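Local coordinates for aminotransferase (PDB 4ZM4), which belongs to the class-III aminotransferases, pyridoxal-phosphate-dependent enzymes of the fold type I family, and assembles from two chains, at residues Gly152-Ala160 with Val176-Leu187; Leu201-Asp210 with Glu239-Met247. The protein carries 1 engineered substitution. All coordinates share one frame; numbering follows the deposited sequence.

Contact 1: residues Gly152-Ala160 with Val176-Leu187. With P3B ((3E,4R,5R)-4,5-dihydroxy-3-{[(Z)-{3-hydroxy-2-methyl-5-[(phosphonooxy)methyl]pyridin-4(1H)-ylidene}methyl]imino}cyclohex-1-ene-1-carboxylic acid), chain H.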
loop_
_atom_site.group_PDB
_atom_site.type_symbol
_atom_site.label_atom_id
_atom_site.label_comp_id
_atom_site.label_asym_id
_atom_site.label_seq_id
_atom_site.Cartn_x
_atom_site.Cartn_y
_atom_site.Cartn_z
ATOM N N GLY B 152 6.431 9.784 -1.330
ATOM C CA GLY B 152 6.442 8.402 -0.893
ATOM C C GLY B 152 7.836 7.853 -1.042
ATOM O O GLY B 152 8.765 8.589 -1.363
ATOM N N TRP B 153 7.976 6.548 -0.849
ATOM C CA TRP B 153 9.296 5.948 -0.690
ATOM C C TRP B 153 9.675 5.007 -1.819
ATOM O O TRP B 153 10.589 4.186 -1.659
ATOM C CB TRP B 153 9.367 5.225 0.660
ATOM C CG TRP B 153 8.189 4.348 1.007
ATOM C CD1 TRP B 153 7.004 4.731 1.524
ATOM C CD2 TRP B 153 8.113 2.929 0.863
ATOM N NE1 TRP B 153 6.167 3.640 1.698
ATOM C CE2 TRP B 153 6.850 2.519 1.321
ATOM C CE3 TRP B 153 9.016 1.963 0.420
ATOM C CZ2 TRP B 153 6.470 1.192 1.364
ATOM C CZ3 TRP B 153 8.647 0.677 0.455
ATOM C CH2 TRP B 153 7.374 0.285 0.914
ATOM N N SER B 154 8.997 5.120 -2.966
ATOM C CA SER B 154 9.350 4.265 -4.120
ATOM C C SER B 154 10.753 4.599 -4.594
ATOM O O SER B 154 11.274 5.693 -4.368
ATOM C CB SER B 154 8.335 4.346 -5.270
ATOM O OG SER B 154 8.261 5.673 -5.805
ATOM N N GLU B 155 11.339 3.630 -5.293
ATOM C CA GLU B 155 12.748 3.628 -5.633
ATOM C C GLU B 155 13.233 4.862 -6.442
ATOM O O GLU B 155 14.315 5.351 -6.162
ATOM C CB GLU B 155 13.075 2.322 -6.385
ATOM C CG GLU B 155 14.563 1.976 -6.391
ATOM C CD GLU B 155 15.037 1.300 -5.112
ATOM O OE1 GLU B 155 16.215 0.936 -5.026
ATOM O OE2 GLU B 155 14.207 1.101 -4.207
ATOM N N THR B 156 12.424 5.384 -7.378
ATOM C CA THR B 156 12.843 6.526 -8.229
ATOM C C THR B 156 12.585 7.912 -7.633
ATOM O O THR B 156 13.091 8.912 -8.161
ATOM C CB THR B 156 12.279 6.456 -9.699
ATOM O OG1 THR B 156 10.922 6.900 -9.761
ATOM C CG2 THR B 156 12.340 5.000 -10.262
ATOM N N VAL B 157 11.893 8.005 -6.494
ATOM C CA VAL B 157 11.643 9.322 -5.864
ATOM C C VAL B 157 12.137 9.526 -4.429
ATOM O O VAL B 157 12.169 10.651 -3.958
ATOM C CB VAL B 157 10.159 9.708 -5.868
ATOM C CG1 VAL B 157 9.655 9.729 -7.293
ATOM C CG2 VAL B 157 9.325 8.744 -5.016
ATOM N N LEU B 158 12.530 8.459 -3.726
ATOM C CA LEU B 158 12.928 8.609 -2.311
ATOM C C LEU B 158 14.257 9.349 -2.119
ATOM O O LEU B 158 15.329 8.761 -2.256
ATOM C CB LEU B 158 12.976 7.263 -1.616
ATOM C CG LEU B 158 13.353 7.286 -0.150
ATOM C CD1 LEU B 158 12.510 8.290 0.643
ATOM C CD2 LEU B 158 13.223 5.883 0.438
ATOM N N ARG B 159 14.147 10.649 -1.849
ATOM C CA ARG B 159 15.276 11.527 -1.533
ATOM C C ARG B 159 15.384 11.737 -0.011
ATOM O O ARG B 159 14.444 11.471 0.737
ATOM C CB ARG B 159 15.115 12.920 -2.196
ATOM C CG ARG B 159 15.379 13.006 -3.701
ATOM C CD ARG B 159 14.141 13.084 -4.616
ATOM N NE ARG B 159 13.195 14.125 -4.237
ATOM C CZ ARG B 159 11.934 14.014 -3.834
ATOM N NH1 ARG B 159 11.301 12.870 -3.696
ATOM N NH2 ARG B 159 11.288 15.095 -3.529
ATOM N N ALA B 160 16.549 12.182 0.448
ATOM C CA ALA B 160 16.793 12.394 1.869
ATOM C C ALA B 160 15.710 13.270 2.494
ATOM O O ALA B 160 15.542 14.385 2.028
ATOM C CB ALA B 160 18.177 13.012 2.067
ATOM N N VAL B 176 20.027 13.305 -3.240
ATOM C CA VAL B 176 20.617 12.401 -2.251
ATOM C C VAL B 176 19.603 11.272 -1.917
ATOM O O VAL B 176 18.509 11.546 -1.437
ATOM C CB VAL B 176 20.949 13.161 -0.963
ATOM C CG1 VAL B 176 21.582 12.224 0.075
ATOM C CG2 VAL B 176 21.882 14.338 -1.243
ATOM N N PRO B 177 19.954 10.007 -2.187
ATOM C CA PRO B 177 19.085 8.897 -1.790
ATOM C C PRO B 177 18.613 8.941 -0.327
ATOM O O PRO B 177 19.370 9.299 0.567
ATOM C CB PRO B 177 19.975 7.660 -1.998
ATOM C CG PRO B 177 20.984 8.104 -3.058
ATOM C CD PRO B 177 21.255 9.534 -2.719
ATOM N N GLY B 178 17.344 8.572 -0.107
ATOM C CA GLY B 178 16.694 8.716 1.200
ATOM C C GLY B 178 16.664 7.473 2.074
ATOM O O GLY B 178 16.157 7.522 3.178
ATOM N N ALA B 179 17.127 6.344 1.558
ATOM C CA ALA B 179 17.121 5.107 2.307
ATOM C C ALA B 179 18.376 4.326 1.983
ATOM O O ALA B 179 18.834 4.341 0.857
ATOM C CB ALA B 179 15.875 4.283 1.943
ATOM N N LEU B 180 18.886 3.595 2.967
ATOM C CA LEU B 180 19.903 2.613 2.725
ATOM C C LEU B 180 19.297 1.480 1.902
ATOM O O LEU B 180 18.112 1.230 1.956
ATOM C CB LEU B 180 20.449 2.049 4.045
ATOM C CG LEU B 180 21.213 2.972 5.017
ATOM C CD1 LEU B 180 21.613 2.176 6.248
ATOM C CD2 LEU B 180 22.448 3.605 4.397
ATOM N N GLY B 181 20.134 0.808 1.127
ATOM C CA GLY B 181 19.724 -0.380 0.413
ATOM C C GLY B 181 18.972 -0.158 -0.875
ATOM O O GLY B 181 18.407 -1.102 -1.412
ATOM N N MET B 182 18.995 1.075 -1.374
ATOM C CA MET B 182 18.492 1.397 -2.721
ATOM C C MET B 182 19.539 1.060 -3.777
ATOM O O MET B 182 20.737 1.192 -3.526
ATOM C CB MET B 182 18.141 2.899 -2.802
ATOM C CG MET B 182 16.926 3.264 -1.975
ATOM S SD MET B 182 16.592 5.033 -1.801
ATOM C CE MET B 182 16.251 5.508 -3.510
ATOM N N ILE B 183 19.115 0.634 -4.965
ATOM C CA ILE B 183 20.090 0.409 -6.030
ATOM C C ILE B 183 20.760 1.737 -6.380
ATOM O O ILE B 183 20.157 2.801 -6.260
ATOM C CB ILE B 183 19.507 -0.254 -7.291
ATOM C CG1 ILE B 183 18.365 0.589 -7.898
ATOM C CG2 ILE B 183 19.056 -1.664 -6.944
ATOM C CD1 ILE B 183 17.971 0.168 -9.294
ATOM N N PRO B 184 22.046 1.666 -6.760
ATOM C CA PRO B 184 22.814 2.901 -6.972
ATOM C C PRO B 184 22.228 3.813 -8.066
ATOM O O PRO B 184 22.416 5.042 -7.980
ATOM C CB PRO B 184 24.234 2.431 -7.353
ATOM C CG PRO B 184 24.148 0.972 -7.581
ATOM C CD PRO B 184 22.861 0.446 -6.956
ATOM N N GLU B 185 21.510 3.232 -9.030
ATOM C CA GLU B 185 20.970 3.998 -10.133
ATOM C C GLU B 185 19.574 4.564 -9.795
ATOM O O GLU B 185 18.927 5.174 -10.642
ATOM C CB GLU B 185 20.881 3.135 -11.390
ATOM C CG GLU B 185 22.190 2.478 -11.842
ATOM C CD GLU B 185 22.464 1.131 -11.176
ATOM O OE1 GLU B 185 21.731 0.725 -10.254
ATOM O OE2 GLU B 185 23.433 0.461 -11.554
ATOM N N ALA B 186 19.103 4.366 -8.559
ATOM C CA ALA B 186 17.697 4.595 -8.252
ATOM C C ALA B 186 17.275 5.971 -8.714
ATOM O O ALA B 186 16.183 6.128 -9.264
ATOM C CB ALA B 186 17.441 4.444 -6.774
ATOM N N LEU B 187 18.142 6.967 -8.494
ATOM C CA LEU B 187 17.778 8.357 -8.713
ATOM C C LEU B 187 18.440 8.963 -9.919
ATOM O O LEU B 187 18.509 10.182 -10.042
ATOM C CB LEU B 187 18.092 9.164 -7.447
ATOM C CG LEU B 187 17.313 8.786 -6.178
ATOM C CD1 LEU B 187 17.757 9.670 -5.031
ATOM C CD2 LEU B 187 15.814 8.893 -6.314
HETATM O OAH P3B H . 2.911 6.022 1.148
HETATM P PBA P3B H . 1.824 6.937 1.852
HETATM O OAI P3B H . 2.369 7.131 3.235
HETATM O OAC P3B H . 0.441 6.310 1.911
HETATM O OAQ P3B H . 1.935 8.340 0.948
HETATM C CAM P3B H . 3.212 8.874 0.471
HETATM C CAV P3B H . 3.042 10.228 0.320
HETATM C CAL P3B H . 2.865 10.704 -0.971
HETATM N NAP P3B H . 2.644 12.064 -1.147
HETATM C CAU P3B H . 2.585 12.922 -0.073
HETATM C CAA P3B H . 2.400 14.267 -0.255
HETATM C CAW P3B H . 2.791 12.472 1.155
HETATM O OAE P3B H . 2.724 13.368 2.165
HETATM C CAX P3B H . 2.992 11.118 1.429
HETATM C CAJ P3B H . 3.218 10.666 2.777
HETATM N NAO P3B H . 3.402 11.550 3.815
HETATM C CAT P3B H . 3.735 11.138 5.080
HETATM C CAK P3B H . 4.106 9.816 5.454
HETATM C CAS P3B H . 4.515 9.449 6.731
HETATM C CAR P3B H . 4.815 8.116 7.068
HETATM O OAD P3B H . 5.079 7.768 8.230
HETATM O OAB P3B H . 4.914 7.244 6.240
HETATM C CAN P3B H . 4.373 10.280 7.772
HETATM C CAY P3B H . 3.850 11.705 7.531
HETATM O OAF P3B H . 4.683 12.492 8.405
HETATM C CAZ P3B H . 3.859 12.210 6.031
HETATM O OAG P3B H . 2.985 13.355 5.712
#
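E155 and M182 lie alongside each other, their side chains pointing opposite ways, where residues 152-160 meet 176-187, two parts of the long irregular connection between strands 142-146 and 190-193. E155 places CG opposite its backbone N (chi1 -161°) and then bends at chi2 (81°), which carries the carboxylate past CA and CB of M182 to the backbone beyond. There OE1 takes the amide of I183, with I183 N 2.9 Å from E155 OE1, the donor arriving nearly along the C-O axis. The other oxygen, OE2, forms a salt bridge with R132 of the second subunit. M182, folded at its last torsion, brings its methyl back over the main chain, where M182 CE stands 3.3 Å from E155 O and 3.6 Å from L158 O. L158 sends its CD2 branch against the methyl of A179 (L158 CD2 to A179 CB 3.4 Å), while G178 N donates to L158 O at 3.0 Å. A160 N donates to V176 O at 2.8 Å, and these two bonds frame the single beta bridge between R159 and P177. Farther along, L187 reaches in with one branch, CD2 lying 3.3 Å from T156 O, and A186 turns its methyl toward E155. At the start of the first segment G152 borders the bound P3B, while W153 meets H307 of the second subunit edge-to-face. With one oxygen holding the I183 amide and the other paired to an arginine across the dimer interface, the carboxylate of E155 is probably kept ionised, and this one group bonds both to its own loop and to the other subunit.

Contact 2: residues Leu201-Asp210 with Glu239-Met247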
loop_
_atom_site.group_PDB
_atom_site.type_symbol
_atom_site.label_atom_id
_atom_site.label_comp_id
_atom_site.label_asym_id
_atom_site.label_seq_id
_atom_site.Cartn_x
_atom_site.Cartn_y
_atom_site.Cartn_z
ATOM N N LEU B 201 13.818 27.029 -12.421
ATOM C CA LEU B 201 12.866 26.222 -13.175
ATOM C C LEU B 201 12.900 26.538 -14.658
ATOM O O LEU B 201 12.807 25.634 -15.510
ATOM C CB LEU B 201 11.442 26.451 -12.620
ATOM C CG LEU B 201 10.348 25.588 -13.261
ATOM C CD1 LEU B 201 10.526 24.108 -12.944
ATOM C CD2 LEU B 201 8.987 26.070 -12.796
ATOM N N ARG B 202 12.976 27.825 -14.976
ATOM C CA ARG B 202 13.058 28.262 -16.380
ATOM C C ARG B 202 14.347 27.770 -17.010
ATOM O O ARG B 202 14.355 27.301 -18.153
ATOM C CB ARG B 202 13.013 29.787 -16.473
ATOM C CG ARG B 202 11.649 30.404 -16.238
ATOM C CD ARG B 202 11.736 31.902 -16.454
ATOM N NE ARG B 202 10.410 32.448 -16.725
ATOM C CZ ARG B 202 9.653 33.103 -15.845
ATOM N NH1 ARG B 202 10.087 33.321 -14.594
ATOM N NH2 ARG B 202 8.458 33.567 -16.228
ATOM N N GLU B 203 15.444 27.874 -16.269
ATOM C CA GLU B 203 16.744 27.461 -16.798
ATOM C C GLU B 203 16.750 25.960 -17.070
ATOM O O GLU B 203 17.143 25.502 -18.163
ATOM C CB GLU B 203 17.884 27.843 -15.870
ATOM C CG GLU B 203 19.192 28.015 -16.631
ATOM C CD GLU B 203 20.427 27.751 -15.789
ATOM O OE1 GLU B 203 21.440 27.263 -16.347
ATOM O OE2 GLU B 203 20.390 28.063 -14.577
ATOM N N LEU B 204 16.209 25.203 -16.114
ATOM C CA LEU B 204 16.078 23.764 -16.296
ATOM C C LEU B 204 15.358 23.451 -17.615
ATOM O O LEU B 204 15.881 22.726 -18.448
ATOM C CB LEU B 204 15.318 23.114 -15.135
ATOM C CG LEU B 204 15.090 21.607 -15.322
ATOM C CD1 LEU B 204 16.398 20.848 -15.435
ATOM C CD2 LEU B 204 14.288 21.069 -14.157
ATOM N N PHE B 205 14.160 24.005 -17.789
ATOM C CA PHE B 205 13.354 23.736 -18.995
ATOM C C PHE B 205 13.990 24.214 -20.272
ATOM O O PHE B 205 13.822 23.596 -21.316
ATOM C CB PHE B 205 11.907 24.245 -18.819
ATOM C CG PHE B 205 10.995 23.207 -18.187
ATOM C CD1 PHE B 205 10.980 23.022 -16.802
ATOM C CD2 PHE B 205 10.187 22.384 -18.978
ATOM C CE1 PHE B 205 10.169 22.085 -16.226
ATOM C CE2 PHE B 205 9.372 21.435 -18.394
ATOM C CZ PHE B 205 9.358 21.298 -17.020
ATOM N N ALA B 206 14.708 25.325 -20.215
ATOM C CA ALA B 206 15.427 25.837 -21.411
ATOM C C ALA B 206 16.472 24.827 -21.866
ATOM O O ALA B 206 16.661 24.609 -23.049
ATOM C CB ALA B 206 16.063 27.198 -21.127
ATOM N N ARG B 207 17.093 24.156 -20.907
ATOM C CA ARG B 207 18.142 23.171 -21.211
ATOM C C ARG B 207 17.593 21.787 -21.533
ATOM O O ARG B 207 18.103 21.119 -22.412
ATOM C CB ARG B 207 19.070 23.032 -20.022
ATOM C CG ARG B 207 20.073 24.156 -19.822
ATOM C CD ARG B 207 20.502 24.315 -18.343
ATOM N NE ARG B 207 20.266 23.101 -17.524
ATOM C CZ ARG B 207 19.987 23.102 -16.218
ATOM N NH1 ARG B 207 19.911 24.245 -15.515
ATOM N NH2 ARG B 207 19.777 21.952 -15.606
ATOM N N ASP B 208 16.575 21.366 -20.793
ATOM C CA ASP B 208 16.150 19.964 -20.775
ATOM C C ASP B 208 14.635 19.712 -20.901
ATOM O O ASP B 208 14.183 18.588 -20.746
ATOM C CB ASP B 208 16.675 19.314 -19.502
ATOM C CG ASP B 208 18.203 19.133 -19.502
ATOM O OD1 ASP B 208 18.817 18.787 -20.552
ATOM O OD2 ASP B 208 18.786 19.379 -18.426
ATOM N N GLY B 209 13.877 20.746 -21.250
ATOM C CA GLY B 209 12.419 20.666 -21.309
ATOM C C GLY B 209 11.955 19.507 -22.151
ATOM O O GLY B 209 11.049 18.780 -21.728
ATOM N N ASP B 210 12.657 19.275 -23.255
ATOM C CA ASP B 210 12.334 18.192 -24.187
ATOM C C ASP B 210 12.651 16.760 -23.745
ATOM O O ASP B 210 12.147 15.813 -24.363
ATOM C CB ASP B 210 13.002 18.439 -25.540
ATOM C CG ASP B 210 14.528 18.415 -25.460
ATOM O OD1 ASP B 210 15.101 19.117 -24.601
ATOM O OD2 ASP B 210 15.161 17.736 -26.300
ATOM N N GLU B 239 2.718 26.101 -17.627
ATOM C CA GLU B 239 3.084 26.611 -18.938
ATOM C C GLU B 239 4.305 25.873 -19.490
ATOM O O GLU B 239 4.321 25.491 -20.639
ATOM C CB GLU B 239 3.356 28.111 -18.862
ATOM C CG GLU B 239 3.394 28.820 -20.207
ATOM C CD GLU B 239 3.749 30.291 -20.053
ATOM O OE1 GLU B 239 3.047 30.988 -19.289
ATOM O OE2 GLU B 239 4.697 30.763 -20.699
ATOM N N LEU B 240 5.330 25.715 -18.651
ATOM C CA LEU B 240 6.579 25.110 -19.085
ATOM C C LEU B 240 6.353 23.658 -19.429
ATOM O O LEU B 240 6.730 23.222 -20.508
ATOM C CB LEU B 240 7.677 25.253 -18.017
ATOM C CG LEU B 240 8.191 26.674 -17.768
ATOM C CD1 LEU B 240 9.136 26.720 -16.580
ATOM C CD2 LEU B 240 8.888 27.260 -18.977
ATOM N N THR B 241 5.677 22.925 -18.544
ATOM C CA THR B 241 5.365 21.542 -18.817
ATOM C C THR B 241 4.521 21.369 -20.098
ATOM O O THR B 241 4.819 20.498 -20.910
ATOM C CB THR B 241 4.659 20.855 -17.644
ATOM O OG1 THR B 241 3.430 21.524 -17.310
ATOM C CG2 THR B 241 5.569 20.789 -16.419
ATOM N N GLY B 242 3.503 22.209 -20.289
ATOM C CA GLY B 242 2.638 22.132 -21.479
ATOM C C GLY B 242 3.380 22.415 -22.779
ATOM O O GLY B 242 3.250 21.709 -23.763
ATOM N N ARG B 243 4.210 23.439 -22.734
ATOM C CA ARG B 243 5.046 23.825 -23.848
ATOM C C ARG B 243 6.031 22.729 -24.228
ATOM O O ARG B 243 6.330 22.550 -25.419
ATOM C CB ARG B 243 5.823 25.068 -23.425
ATOM C CG ARG B 243 6.594 25.780 -24.511
ATOM C CD ARG B 243 6.860 27.233 -24.094
ATOM N NE ARG B 243 8.197 27.458 -23.520
ATOM C CZ ARG B 243 8.551 28.561 -22.850
ATOM N NH1 ARG B 243 7.682 29.558 -22.644
ATOM N NH2 ARG B 243 9.788 28.679 -22.384
ATOM N N SER B 244 6.578 22.033 -23.224
ATOM C CA SER B 244 7.649 21.053 -23.464
ATOM C C SER B 244 7.147 19.652 -23.712
ATOM O O SER B 244 7.912 18.795 -24.139
ATOM C CB SER B 244 8.654 21.055 -22.312
ATOM O OG SER B 244 9.464 22.243 -22.337
ATOM N N GLY B 245 5.870 19.407 -23.435
ATOM C CA GLY B 245 5.304 18.068 -23.573
ATOM C C GLY B 245 5.588 17.188 -22.374
ATOM O O GLY B 245 5.533 15.972 -22.476
ATOM N N ALA B 246 5.913 17.801 -21.238
ATOM C CA ALA B 246 6.082 17.080 -19.978
ATOM C C ALA B 246 4.764 17.017 -19.240
ATOM O O ALA B 246 4.009 17.975 -19.240
ATOM C CB ALA B 246 7.133 17.772 -19.121
ATOM N N MET B 247 4.469 15.897 -18.590
ATOM C CA MET B 247 3.221 15.787 -17.815
ATOM C C MET B 247 3.419 16.493 -16.491
ATOM O O MET B 247 4.467 16.350 -15.851
ATOM C CB MET B 247 2.799 14.320 -17.636
ATOM C CG MET B 247 2.523 13.642 -18.972
ATOM S SD MET B 247 1.760 12.012 -18.842
ATOM C CE MET B 247 0.053 12.443 -18.536
#
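L201 meets L240 where two neighbouring helices run side by side: helix 233-244 is the connection of the beta-alpha-beta crossover from strand 212-217 to the adjacent parallel strand 247-251, and helix 198-208 packs beside it. The axes of residues 201-208 and 239-244 are almost parallel (5°) and 10.8 Å apart. L201 and L240 lie alongside each other, pointing opposite ways, with L201 CG 3.7 Å from L240 CD1; L201 also packs on F233, L237 and L193. R202 touches the same L240 methyl only loosely. One turn on, F205 points toward the other helix and gives the contact its largest share from this side. L240 points its CB at one face of the ring in a CH-pi contact, 3.9 Å from the centroid and 13° off the normal, so the leucine stem sits squarely over the middle of the ring. Around the periphery, S244 OG lies near the ring plane 3.4 Å from F205 CD2, A246 CB borders the edge more distantly, and T241 CG2 comes in obliquely to F205 CZ at 3.9 Å. The ring also rests on I212 and V215 of strand 212-217, which ties both helices to the sheet below. At G209, whose lack of a side chain leaves room for S244, the backbones come close, their CA atoms 5.2 Å apart, and S244 CB lies 3.4 Å from G209 O. S244 OG lies beside the backbone N (chi1 -72°), where it gives a weak bond back to L240 O and stands 3.5 Å from G209 CA.

The two contacts follow one another along the chain without touching: their centres are 24 Å apart and their nearest atoms about 12 Å. Strand 190-193, which begins soon after contact 1 closes, forms the bridge between them, since T190 bonds to T156 of contact 1 and L193 packs under L201 and L204 of contact 2. Contact 1 reaches the pocket directly, G152 CA being 3.5 Å from CAM of P3B, and also borders the second subunit. Contact 2 lies farther out, with no other chain of the assembly touching it; its link to the ligand runs through strand 247-251, which starts at M247 and ends at D251, a hydrogen-bonding partner of P3B.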